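Local coordinates for protein glycerol Dehydrogenase (Unidentified, PDB 5XN8) that probably catalyses the NAD-dependent oxidation of glycerol to dihydroxyacetone, as a metal-dependent member of the iron-containing alcohol dehydrogenase family, at residues 171-176 with 294-299; 288-293 with 356-361; 275-280 with 350-355. All coordinates share one frame; numbering follows the deposited sequence.

Contact 1 of 3, residues 171-176 with 294-299. With ZN (zinc ion), chain E.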
ATOM      1  N   ASP A 171     -12.870  18.830 -25.546  1.00 29.25           N
ATOM      2  CA  ASP A 171     -13.717  17.888 -26.295  1.00 28.47           C
ATOM      3  C   ASP A 171     -13.342  16.448 -25.966  1.00 28.01           C
ATOM      4  O   ASP A 171     -14.206  15.565 -25.899  1.00 28.15           O
ATOM      5  CB  ASP A 171     -13.562  18.151 -27.805  1.00 29.04           C
ATOM      6  CG  ASP A 171     -14.642  17.493 -28.660  1.00 28.94           C
ATOM      7  OD1 ASP A 171     -15.801  17.331 -28.230  1.00 27.53           O
ATOM      8  OD2 ASP A 171     -14.330  17.163 -29.820  1.00 33.35           O
ATOM      9  N   ALA A 172     -12.052  16.226 -25.751  1.00 27.63           N
ATOM     10  CA  ALA A 172     -11.502  14.901 -25.479  1.00 27.48           C
ATOM     11  C   ALA A 172     -11.729  14.440 -24.041  1.00 26.47           C
ATOM     12  O   ALA A 172     -11.925  13.243 -23.798  1.00 25.80           O
ATOM     13  CB  ALA A 172     -10.016  14.887 -25.808  1.00 27.82           C
ATOM     14  N   LEU A 173     -11.694  15.383 -23.100  1.00 25.35           N
ATOM     15  CA  LEU A 173     -11.985  15.133 -21.675  1.00 25.50           C
ATOM     16  C   LEU A 173     -13.351  14.487 -21.435  1.00 25.08           C
ATOM     17  O   LEU A 173     -13.515  13.720 -20.492  1.00 25.17           O
ATOM     18  CB  LEU A 173     -11.899  16.462 -20.892  1.00 26.14           C
ATOM     19  CG  LEU A 173     -12.246  16.522 -19.398  1.00 25.67           C
ATOM     20  CD1 LEU A 173     -11.043  16.263 -18.514  1.00 25.61           C
ATOM     21  CD2 LEU A 173     -12.852  17.868 -19.056  1.00 25.98           C
ATOM     22  N   SER A 174     -14.323  14.791 -22.283  1.00 25.07           N
ATOM     23  CA  SER A 174     -15.658  14.191 -22.189  1.00 25.24           C
ATOM     24  C   SER A 174     -15.752  12.732 -22.618  1.00 24.22           C
ATOM     25  O   SER A 174     -16.763  12.087 -22.358  1.00 24.39           O
ATOM     26  CB  SER A 174     -16.615  14.948 -23.094  1.00 25.81           C
ATOM     27  OG  SER A 174     -16.365  14.609 -24.452  1.00 26.42           O
ATOM     28  N   THR A 175     -14.745  12.226 -23.317  1.00 23.27           N
ATOM     29  CA  THR A 175     -14.884  10.956 -24.036  1.00 22.43           C
ATOM     30  C   THR A 175     -15.022   9.773 -23.106  1.00 21.39           C
ATOM     31  O   THR A 175     -15.938   8.967 -23.278  1.00 22.96           O
ATOM     32  CB  THR A 175     -13.713  10.754 -25.017  1.00 21.62           C
ATOM     33  OG1 THR A 175     -13.680  11.862 -25.916  1.00 20.51           O
ATOM     34  CG2 THR A 175     -13.877   9.482 -25.812  1.00 21.77           C
ATOM     35  N   TRP A 176     -14.130   9.676 -22.125  1.00 21.00           N
ATOM     36  CA  TRP A 176     -14.202   8.602 -21.103  1.00 20.60           C
ATOM     37  C   TRP A 176     -15.525   8.591 -20.341  1.00 20.25           C
ATOM     38  O   TRP A 176     -16.081   7.523 -20.089  1.00 19.72           O
ATOM     39  CB  TRP A 176     -13.047   8.723 -20.105  1.00 20.51           C
ATOM     40  CG  TRP A 176     -13.241   7.904 -18.867  1.00 20.63           C
ATOM     41  CD1 TRP A 176     -13.325   8.369 -17.603  1.00 20.89           C
ATOM     42  CD2 TRP A 176     -13.413   6.484 -18.789  1.00 21.25           C
ATOM     43  NE1 TRP A 176     -13.522   7.332 -16.730  1.00 22.08           N
ATOM     44  CE2 TRP A 176     -13.588   6.162 -17.432  1.00 21.11           C
ATOM     45  CE3 TRP A 176     -13.439   5.451 -19.739  1.00 21.29           C
ATOM     46  CZ2 TRP A 176     -13.782   4.849 -16.988  1.00 21.95           C
ATOM     47  CZ3 TRP A 176     -13.629   4.144 -19.301  1.00 21.37           C
ATOM     48  CH2 TRP A 176     -13.798   3.852 -17.934  1.00 21.27           C
ATOM     49  N   GLU A 294     -12.786  17.119  -8.492  1.00 26.39           N
ATOM     50  CA  GLU A 294     -11.619  17.984  -8.261  1.00 26.91           C
ATOM     51  C   GLU A 294     -10.460  17.804  -9.259  1.00 26.43           C
ATOM     52  O   GLU A 294      -9.785  18.793  -9.596  1.00 25.99           O
ATOM     53  CB  GLU A 294     -11.110  17.835  -6.824  1.00 28.25           C
ATOM     54  CG  GLU A 294     -12.013  18.480  -5.793  1.00 29.25           C
ATOM     55  CD  GLU A 294     -11.449  18.405  -4.376  1.00 30.27           C
ATOM     56  OE1 GLU A 294     -10.292  17.953  -4.188  1.00 32.23           O
ATOM     57  OE2 GLU A 294     -12.171  18.763  -3.417  1.00 28.64           O
ATOM     58  N   THR A 295     -10.225  16.577  -9.723  1.00 25.89           N
ATOM     59  CA  THR A 295      -9.227  16.340 -10.769  1.00 25.49           C
ATOM     60  C   THR A 295      -9.621  16.985 -12.107  1.00 24.87           C
ATOM     61  O   THR A 295      -8.757  17.504 -12.818  1.00 24.79           O
ATOM     62  CB  THR A 295      -8.878  14.842 -10.988  1.00 25.66           C
ATOM     63  OG1 THR A 295      -8.534  14.676 -12.368  1.00 25.91           O
ATOM     64  CG2 THR A 295      -9.976  13.895 -10.743  1.00 25.76           C
ATOM     65  N   VAL A 296     -10.915  16.965 -12.432  1.00 24.08           N
ATOM     66  CA  VAL A 296     -11.435  17.572 -13.658  1.00 23.60           C
ATOM     67  C   VAL A 296     -11.464  19.101 -13.555  1.00 24.80           C
ATOM     68  O   VAL A 296     -11.077  19.794 -14.496  1.00 27.37           O
ATOM     69  CB  VAL A 296     -12.831  17.022 -14.012  1.00 22.93           C
ATOM     70  CG1 VAL A 296     -13.444  17.770 -15.194  1.00 23.13           C
ATOM     71  CG2 VAL A 296     -12.738  15.542 -14.333  1.00 22.37           C
ATOM     72  N   LEU A 297     -11.946  19.620 -12.433  1.00 23.62           N
ATOM     73  CA  LEU A 297     -11.876  21.050 -12.154  1.00 23.38           C
ATOM     74  C   LEU A 297     -10.426  21.555 -12.219  1.00 24.32           C
ATOM     75  O   LEU A 297     -10.140  22.577 -12.863  1.00 24.11           O
ATOM     76  CB  LEU A 297     -12.441  21.355 -10.764  1.00 22.72           C
ATOM     77  CG  LEU A 297     -13.950  21.352 -10.559  1.00 22.24           C
ATOM     78  CD1 LEU A 297     -14.239  21.457  -9.071  1.00 21.68           C
ATOM     79  CD2 LEU A 297     -14.665  22.463 -11.342  1.00 22.23           C
ATOM     80  N   GLY A 298      -9.529  20.823 -11.558  1.00 23.29           N
ATOM     81  CA  GLY A 298      -8.105  21.131 -11.550  1.00 22.90           C
ATOM     82  C   GLY A 298      -7.478  21.125 -12.918  1.00 22.38           C
ATOM     83  O   GLY A 298      -6.707  22.018 -13.245  1.00 24.45           O
ATOM     84  N   PHE A 299      -7.832  20.135 -13.727  1.00 21.85           N
ATOM     85  CA  PHE A 299      -7.378  20.063 -15.120  1.00 21.75           C
ATOM     86  C   PHE A 299      -7.877  21.259 -15.921  1.00 22.60           C
ATOM     87  O   PHE A 299      -7.070  21.955 -16.553  1.00 24.44           O
ATOM     88  CB  PHE A 299      -7.837  18.761 -15.781  1.00 20.82           C
ATOM     89  CG  PHE A 299      -7.518  18.680 -17.247  1.00 20.28           C
ATOM     90  CD1 PHE A 299      -6.249  18.301 -17.672  1.00 19.71           C
ATOM     91  CD2 PHE A 299      -8.484  18.978 -18.205  1.00 19.81           C
ATOM     92  CE1 PHE A 299      -5.932  18.254 -19.018  1.00 19.45           C
ATOM     93  CE2 PHE A 299      -8.181  18.916 -19.554  1.00 20.34           C
ATOM     94  CZ  PHE A 299      -6.901  18.557 -19.959  1.00 19.83           C
TER
HETATM   95 ZN    ZN E 401     -17.349  16.906 -29.557  1.00 32.56          ZN
HETATM   96  O   HOH W   1     -18.954  16.346 -30.858  1.00 23.56           O
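Beside the metal site, in the helical part of the enzyme, Leu-173 packs against Val-296 and Phe-299. Leu-173 lies two residues on from the zinc ligand Asp-171. The segment 171-176 serves two purposes at once. Asp-171 faces the metal, and Leu-173 faces the segment 294-299. Each of the two methyls of Leu-173 has its own partner. CD1 of Leu-173 lies 3.7 Å from CD2 of Phe-299 and 4.0 Å from its CE2, and the methyl lies oblique to the ring. The two side chains run past each other in opposite directions. CD2 of Leu-173 is 3.9 Å from CG1 of Val-296, and these two chains meet at a slant. Leu-173 carries its CG anti to the backbone N (chi1 176°), and Phe-299 does likewise (chi1 175°). This extends both side chains toward the opposite helix. The backbones stay well apart, with the CA atoms of Leu-173 and Val-296 at 8.4 Å. No hydrogen bond crosses, and the touching atoms are all carbons of buried side chains. On the metal side, Asp-171 OD1 binds the zinc ion at 2.1 Å. His-254, His-271 and a water complete the zinc ligands; the same three residues probably hold catalytic manganese in the working enzyme. The second carboxylate oxygen, OD2 of Asp-171, accepts a hydrogen bond from Asp-121 N, which helps fix the rotation of the group. The segments belong to helices 162-185 and 290-303, and two further helices touch both: 271-285, through Ser-174 on Val-275 and Val-296 on Leu-283, and 197-223, through Leu-173 on Leu-210 and Thr-295 on Tyr-207.

Contact 2 of 3, residues 288-293 with 356-361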
ATOM      1  N   SER A 288     -20.497  11.621  -9.468  1.00 28.09           N
ATOM      2  CA  SER A 288     -19.131  11.158  -9.368  1.00 27.51           C
ATOM      3  C   SER A 288     -18.565  11.656  -8.046  1.00 26.95           C
ATOM      4  O   SER A 288     -19.019  12.669  -7.535  1.00 29.06           O
ATOM      5  CB  SER A 288     -18.327  11.615 -10.581  1.00 28.52           C
ATOM      6  OG  SER A 288     -17.784  12.931 -10.527  1.00 28.51           O
ATOM      7  N   PRO A 289     -17.595  10.921  -7.460  1.00 26.96           N
ATOM      8  CA  PRO A 289     -17.060  11.355  -6.160  1.00 27.68           C
ATOM      9  C   PRO A 289     -16.321  12.692  -6.234  1.00 28.25           C
ATOM     10  O   PRO A 289     -15.963  13.140  -7.318  1.00 29.98           O
ATOM     11  CB  PRO A 289     -16.125  10.208  -5.750  1.00 26.67           C
ATOM     12  CG  PRO A 289     -15.808   9.491  -7.002  1.00 26.66           C
ATOM     13  CD  PRO A 289     -16.927   9.709  -7.959  1.00 25.89           C
ATOM     14  N   MET A 290     -16.099  13.312  -5.084  1.00 30.24           N
ATOM     15  CA  MET A 290     -15.559  14.674  -5.030  1.00 30.83           C
ATOM     16  C   MET A 290     -14.147  14.752  -5.612  1.00 30.15           C
ATOM     17  O   MET A 290     -13.869  15.656  -6.401  1.00 31.68           O
ATOM     18  CB  MET A 290     -15.599  15.236  -3.603  1.00 33.19           C
ATOM     19  CG  MET A 290     -15.330  16.737  -3.500  1.00 35.91           C
ATOM     20  SD  MET A 290     -16.422  17.774  -4.510  1.00 40.76           S
ATOM     21  CE  MET A 290     -15.676  19.391  -4.325  1.00 41.15           C
ATOM     22  N   GLU A 291     -13.282  13.804  -5.267  1.00 30.75           N
ATOM     23  CA  GLU A 291     -11.886  13.867  -5.782  1.00 28.84           C
ATOM     24  C   GLU A 291     -11.827  13.685  -7.298  1.00 26.76           C
ATOM     25  O   GLU A 291     -10.879  14.167  -7.907  1.00 25.45           O
ATOM     26  CB  GLU A 291     -10.816  13.079  -4.972  1.00 29.86           C
ATOM     27  CG  GLU A 291     -11.224  11.977  -3.991  1.00 30.23           C
ATOM     28  CD  GLU A 291     -11.737  10.746  -4.712  1.00 31.18           C
ATOM     29  OE1 GLU A 291     -12.662  10.931  -5.539  1.00 31.25           O
ATOM     30  OE2 GLU A 291     -11.222   9.617  -4.456  1.00 29.53           O
ATOM     31  N   GLU A 292     -12.825  13.044  -7.904  1.00 26.31           N
ATOM     32  CA  GLU A 292     -12.949  12.967  -9.353  1.00 25.71           C
ATOM     33  C   GLU A 292     -13.392  14.323  -9.925  1.00 25.53           C
ATOM     34  O   GLU A 292     -12.848  14.790 -10.932  1.00 25.02           O
ATOM     35  CB  GLU A 292     -13.919  11.865  -9.780  1.00 26.89           C
ATOM     36  CG  GLU A 292     -13.996  11.689 -11.294  1.00 26.48           C
ATOM     37  CD  GLU A 292     -14.546  10.343 -11.712  1.00 27.09           C
ATOM     38  OE1 GLU A 292     -15.762  10.109 -11.601  1.00 28.10           O
ATOM     39  OE2 GLU A 292     -13.779   9.484 -12.178  1.00 27.85           O
ATOM     40  N   ILE A 293     -14.380  14.946  -9.287  1.00 25.45           N
ATOM     41  CA  ILE A 293     -14.785  16.310  -9.648  1.00 25.03           C
ATOM     42  C   ILE A 293     -13.582  17.262  -9.549  1.00 24.90           C
ATOM     43  O   ILE A 293     -13.379  18.092 -10.432  1.00 24.18           O
ATOM     44  CB  ILE A 293     -15.978  16.807  -8.771  1.00 24.36           C
ATOM     45  CG1 ILE A 293     -17.261  16.053  -9.132  1.00 23.96           C
ATOM     46  CG2 ILE A 293     -16.216  18.302  -8.927  1.00 23.90           C
ATOM     47  CD1 ILE A 293     -18.329  16.107  -8.060  1.00 23.56           C
ATOM     48  N   ASP A 356     -21.821  24.787 -11.650  1.00 20.93           N
ATOM     49  CA  ASP A 356     -21.409  26.201 -11.625  1.00 20.87           C
ATOM     50  C   ASP A 356     -20.904  26.616 -10.248  1.00 20.64           C
ATOM     51  O   ASP A 356     -19.825  27.191 -10.126  1.00 20.24           O
ATOM     52  CB  ASP A 356     -22.586  27.090 -12.053  1.00 21.66           C
ATOM     53  CG  ASP A 356     -22.292  28.569 -11.933  1.00 22.30           C
ATOM     54  OD1 ASP A 356     -21.380  29.049 -12.636  1.00 23.30           O
ATOM     55  OD2 ASP A 356     -22.985  29.250 -11.148  1.00 23.50           O
ATOM     56  N   LEU A 357     -21.682  26.307  -9.210  1.00 21.17           N
ATOM     57  CA  LEU A 357     -21.278  26.593  -7.831  1.00 20.90           C
ATOM     58  C   LEU A 357     -20.031  25.822  -7.405  1.00 20.80           C
ATOM     59  O   LEU A 357     -19.239  26.342  -6.626  1.00 22.77           O
ATOM     60  CB  LEU A 357     -22.433  26.352  -6.852  1.00 20.94           C
ATOM     61  CG  LEU A 357     -23.630  27.311  -6.981  1.00 21.45           C
ATOM     62  CD1 LEU A 357     -24.679  27.007  -5.932  1.00 21.75           C
ATOM     63  CD2 LEU A 357     -23.218  28.781  -6.870  1.00 21.54           C
ATOM     64  N   LEU A 358     -19.835  24.604  -7.910  1.00 20.54           N
ATOM     65  CA  LEU A 358     -18.575  23.868  -7.663  1.00 19.63           C
ATOM     66  C   LEU A 358     -17.380  24.556  -8.307  1.00 19.25           C
ATOM     67  O   LEU A 358     -16.306  24.637  -7.697  1.00 19.83           O
ATOM     68  CB  LEU A 358     -18.664  22.409  -8.126  1.00 19.40           C
ATOM     69  CG  LEU A 358     -19.543  21.557  -7.215  1.00 19.38           C
ATOM     70  CD1 LEU A 358     -20.032  20.299  -7.927  1.00 19.22           C
ATOM     71  CD2 LEU A 358     -18.831  21.181  -5.919  1.00 19.31           C
ATOM     72  N   GLY A 359     -17.564  25.053  -9.526  1.00 18.51           N
ATOM     73  CA  GLY A 359     -16.527  25.800 -10.229  1.00 18.66           C
ATOM     74  C   GLY A 359     -16.203  27.174  -9.656  1.00 19.46           C
ATOM     75  O   GLY A 359     -15.047  27.596  -9.705  1.00 19.60           O
ATOM     76  N   GLN A 360     -17.211  27.881  -9.139  1.00 19.85           N
ATOM     77  CA  GLN A 360     -16.980  29.166  -8.455  1.00 20.68           C
ATOM     78  C   GLN A 360     -16.100  28.965  -7.217  1.00 21.34           C
ATOM     79  O   GLN A 360     -15.051  29.579  -7.086  1.00 21.36           O
ATOM     80  CB  GLN A 360     -18.303  29.845  -8.060  1.00 20.46           C
ATOM     81  CG  GLN A 360     -19.087  30.406  -9.233  1.00 20.33           C
ATOM     82  CD  GLN A 360     -20.292  31.249  -8.796  1.00 20.95           C
ATOM     83  OE1 GLN A 360     -20.223  32.065  -7.864  1.00 21.21           O
ATOM     84  NE2 GLN A 360     -21.410  31.053  -9.475  1.00 20.80           N
ATOM     85  N   GLN A 361     -16.536  28.076  -6.326  1.00 22.46           N
ATOM     86  CA  GLN A 361     -15.781  27.758  -5.114  1.00 23.12           C
ATOM     87  C   GLN A 361     -14.322  27.352  -5.419  1.00 23.62           C
ATOM     88  O   GLN A 361     -13.380  27.805  -4.742  1.00 24.94           O
ATOM     89  CB  GLN A 361     -16.478  26.644  -4.352  1.00 23.33           C
ATOM     90  CG  GLN A 361     -16.042  26.478  -2.904  1.00 24.30           C
ATOM     91  CD  GLN A 361     -16.469  25.130  -2.353  1.00 25.26           C
ATOM     92  OE1 GLN A 361     -15.704  24.157  -2.407  1.00 26.19           O
ATOM     93  NE2 GLN A 361     -17.709  25.047  -1.876  1.00 26.21           N
TER
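Asp-356 OD2 accepts a hydrogen bond from Gln-360 NE2 at 2.9 Å, one helical turn that also carries Leu-358, the residue of this segment that meets Met-290 and Ile-293. The donor stands 42° out of the carboxylate plane and the bond is bent, at 134°. Asp-356 OD1 accepts from Leu-309 N. Across the contact, the methyl CE of Met-290 comes within 4.0 Å of CD2 of Leu-358, and the two side chains cross at a slant. The bend of Met-290 at its second torsion (chi2 56°) brings the methyl end nearer to the segment 356-361. The second branch of Leu-358 is used as well: its CD1 lies 4.4 Å from CG2 of Ile-293, a looser touch. One leucine thus serves both partners, a methyl for each. Met-290 and Ile-293 stand in the first turn of helix 290-303, where Pro-289 is the N-cap residue and its O accepts from Ile-293 N at 3.1 Å. A second subunit lies alongside. Its Leu-219 packs on Leu-358, NZ of its Lys-216 hydrogen-bonds to Ser-288 O, and Gln-361 NE2 hydrogen-bonds to OE2 of its Glu-215. Between the two segments themselves no hydrogen bond forms. The join therefore rests on dispersion between methyl groups, while polar links to the other subunit lie beside it.

Contact 3 of 3, residues 275-280 with 350-355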
ATOM      1  N   VAL A 275     -18.171  21.670 -24.168  1.00 23.60           N
ATOM      2  CA  VAL A 275     -18.161  20.249 -23.792  1.00 22.88           C
ATOM      3  C   VAL A 275     -17.440  20.038 -22.453  1.00 22.85           C
ATOM      4  O   VAL A 275     -17.838  19.181 -21.652  1.00 22.52           O
ATOM      5  CB  VAL A 275     -17.509  19.392 -24.914  1.00 22.64           C
ATOM      6  CG1 VAL A 275     -17.229  17.967 -24.462  1.00 22.98           C
ATOM      7  CG2 VAL A 275     -18.379  19.369 -26.158  1.00 22.68           C
ATOM      8  N   ALA A 276     -16.393  20.825 -22.201  1.00 22.31           N
ATOM      9  CA  ALA A 276     -15.660  20.729 -20.940  1.00 21.49           C
ATOM     10  C   ALA A 276     -16.553  21.054 -19.750  1.00 20.78           C
ATOM     11  O   ALA A 276     -16.546  20.332 -18.747  1.00 19.84           O
ATOM     12  CB  ALA A 276     -14.440  21.625 -20.961  1.00 21.96           C
ATOM     13  N   PHE A 277     -17.347  22.115 -19.874  1.00 20.79           N
ATOM     14  CA  PHE A 277     -18.333  22.442 -18.850  1.00 20.81           C
ATOM     15  C   PHE A 277     -19.438  21.398 -18.786  1.00 21.12           C
ATOM     16  O   PHE A 277     -19.863  21.014 -17.696  1.00 21.49           O
ATOM     17  CB  PHE A 277     -18.943  23.830 -19.069  1.00 21.01           C
ATOM     18  CG  PHE A 277     -19.942  24.211 -18.007  1.00 20.92           C
ATOM     19  CD1 PHE A 277     -19.510  24.592 -16.747  1.00 20.97           C
ATOM     20  CD2 PHE A 277     -21.303  24.146 -18.253  1.00 20.81           C
ATOM     21  CE1 PHE A 277     -20.421  24.916 -15.746  1.00 20.82           C
ATOM     22  CE2 PHE A 277     -22.224  24.467 -17.263  1.00 21.06           C
ATOM     23  CZ  PHE A 277     -21.781  24.863 -16.010  1.00 21.62           C
ATOM     24  N   GLY A 278     -19.910  20.956 -19.948  1.00 21.92           N
ATOM     25  CA  GLY A 278     -20.901  19.890 -20.031  1.00 21.97           C
ATOM     26  C   GLY A 278     -20.482  18.584 -19.375  1.00 21.67           C
ATOM     27  O   GLY A 278     -21.324  17.880 -18.828  1.00 21.79           O
ATOM     28  N   THR A 279     -19.190  18.272 -19.436  1.00 22.33           N
ATOM     29  CA  THR A 279     -18.617  17.133 -18.719  1.00 22.86           C
ATOM     30  C   THR A 279     -18.725  17.309 -17.213  1.00 23.52           C
ATOM     31  O   THR A 279     -19.037  16.357 -16.489  1.00 25.51           O
ATOM     32  CB  THR A 279     -17.137  16.931 -19.091  1.00 22.42           C
ATOM     33  OG1 THR A 279     -17.036  16.755 -20.504  1.00 22.23           O
ATOM     34  CG2 THR A 279     -16.544  15.702 -18.402  1.00 22.98           C
ATOM     35  N   LEU A 280     -18.451  18.521 -16.751  1.00 23.65           N
ATOM     36  CA  LEU A 280     -18.579  18.862 -15.339  1.00 24.02           C
ATOM     37  C   LEU A 280     -20.009  18.742 -14.850  1.00 23.88           C
ATOM     38  O   LEU A 280     -20.254  18.261 -13.739  1.00 23.26           O
ATOM     39  CB  LEU A 280     -18.017  20.267 -15.055  1.00 24.81           C
ATOM     40  CG  LEU A 280     -16.634  20.216 -14.395  1.00 26.15           C
ATOM     41  CD1 LEU A 280     -15.800  21.457 -14.747  1.00 27.78           C
ATOM     42  CD2 LEU A 280     -16.785  19.990 -12.890  1.00 25.87           C
ATOM     43  N   ALA A 350     -30.647  21.228 -12.395  1.00 20.99           N
ATOM     44  CA  ALA A 350     -29.984  20.993 -11.107  1.00 20.59           C
ATOM     45  C   ALA A 350     -28.483  20.787 -11.211  1.00 20.61           C
ATOM     46  O   ALA A 350     -27.696  21.408 -10.479  1.00 21.04           O
ATOM     47  CB  ALA A 350     -30.608  19.785 -10.423  1.00 20.22           C
ATOM     48  N   ALA A 351     -28.087  19.900 -12.118  1.00 21.09           N
ATOM     49  CA  ALA A 351     -26.683  19.569 -12.300  1.00 20.83           C
ATOM     50  C   ALA A 351     -25.872  20.773 -12.780  1.00 21.24           C
ATOM     51  O   ALA A 351     -24.789  21.040 -12.256  1.00 21.28           O
ATOM     52  CB  ALA A 351     -26.543  18.412 -13.267  1.00 20.40           C
ATOM     53  N   ILE A 352     -26.406  21.503 -13.756  1.00 21.92           N
ATOM     54  CA  ILE A 352     -25.729  22.683 -14.311  1.00 23.44           C
ATOM     55  C   ILE A 352     -25.495  23.761 -13.233  1.00 24.22           C
ATOM     56  O   ILE A 352     -24.393  24.310 -13.146  1.00 25.53           O
ATOM     57  CB  ILE A 352     -26.494  23.247 -15.543  1.00 24.45           C
ATOM     58  CG1 ILE A 352     -26.355  22.281 -16.726  1.00 25.16           C
ATOM     59  CG2 ILE A 352     -25.990  24.629 -15.950  1.00 24.78           C
ATOM     60  CD1 ILE A 352     -27.429  22.449 -17.790  1.00 26.18           C
ATOM     61  N   LEU A 353     -26.511  24.036 -12.410  1.00 24.33           N
ATOM     62  CA  LEU A 353     -26.396  25.061 -11.371  1.00 24.38           C
ATOM     63  C   LEU A 353     -25.419  24.655 -10.267  1.00 24.33           C
ATOM     64  O   LEU A 353     -24.636  25.484  -9.783  1.00 23.81           O
ATOM     65  CB  LEU A 353     -27.762  25.407 -10.758  1.00 24.70           C
ATOM     66  CG  LEU A 353     -28.798  26.084 -11.674  1.00 24.88           C
ATOM     67  CD1 LEU A 353     -29.973  26.655 -10.883  1.00 25.17           C
ATOM     68  CD2 LEU A 353     -28.172  27.181 -12.521  1.00 25.04           C
ATOM     69  N   THR A 354     -25.461  23.387  -9.875  1.00 23.90           N
ATOM     70  CA  THR A 354     -24.552  22.884  -8.852  1.00 23.19           C
ATOM     71  C   THR A 354     -23.114  22.835  -9.359  1.00 22.45           C
ATOM     72  O   THR A 354     -22.185  23.210  -8.634  1.00 23.35           O
ATOM     73  CB  THR A 354     -24.982  21.497  -8.356  1.00 23.15           C
ATOM     74  OG1 THR A 354     -26.319  21.565  -7.853  1.00 23.04           O
ATOM     75  CG2 THR A 354     -24.035  20.987  -7.258  1.00 23.02           C
ATOM     76  N   ALA A 355     -22.940  22.396 -10.602  1.00 21.88           N
ATOM     77  CA  ALA A 355     -21.626  22.398 -11.249  1.00 21.15           C
ATOM     78  C   ALA A 355     -21.013  23.793 -11.272  1.00 20.97           C
ATOM     79  O   ALA A 355     -19.833  23.956 -10.950  1.00 20.40           O
ATOM     80  CB  ALA A 355     -21.723  21.852 -12.658  1.00 21.10           C
TER
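The ring of Phe-277 meets Ile-352 at its edge, with the methyl CG2 of Ile-352 in the ring plane and 4.0 Å from CE2. The neighbouring ring atom, CZ, lies 3.9 Å from the carbonyl O of Ile-352, which stands oblique to the ring. The two side chains cross at about a right angle. Phe-277 has its CG anti to the backbone N (chi1 -179°), and this carries the ring over to helix 345-363. Leu-309 and Met-312 from loops also pack on it. The second touch is closer to the backbones. CB of Ala-355 is 4.0 Å from the carbonyl O of Leu-280, and the CA atoms of these two residues are only 6.2 Å apart. The small alanine side chain fits this tight approach. Each helix also has a threonine bonded back to its own backbone. Val-275 O receives both Thr-279 N and Thr-279 OG1, the latter at 2.8 Å, from opposite faces of its plane. Ala-350 O is held in the same way by Thr-354 N and OG1. No hydrogen bond crosses between the segments. Helix 271-285 also supplies His-271, a zinc ligand. The contact joins helices 271-285 and 345-363 within the all-helical C-terminal domain of the iron-containing alcohol dehydrogenase fold, the domain that carries the metal ligands.

All three contacts are helix pairs without a hydrogen bond across them. Contact 1 lies nearest the chain centre and holds a zinc ligand. Contact 2 is the outermost, about 25 Å from that centre; its Met-290 is partly exposed, and it has polar bonds to a second subunit. Contact 3 lies between these depths and is fully buried; the other subunit packs on its helix 345-363. Contacts 1 and 2 share helix 290-303, and contacts 2 and 3 share helix 345-363. Contacts 1 and 3 touch through Ser-174 on Val-275 and Thr-279, and through Leu-297 on Leu-280. Methyl groups make contact 2, contacts 1 and 3 each bring in a phenylalanine ring, and contact 3 alone packs against backbone carbonyls.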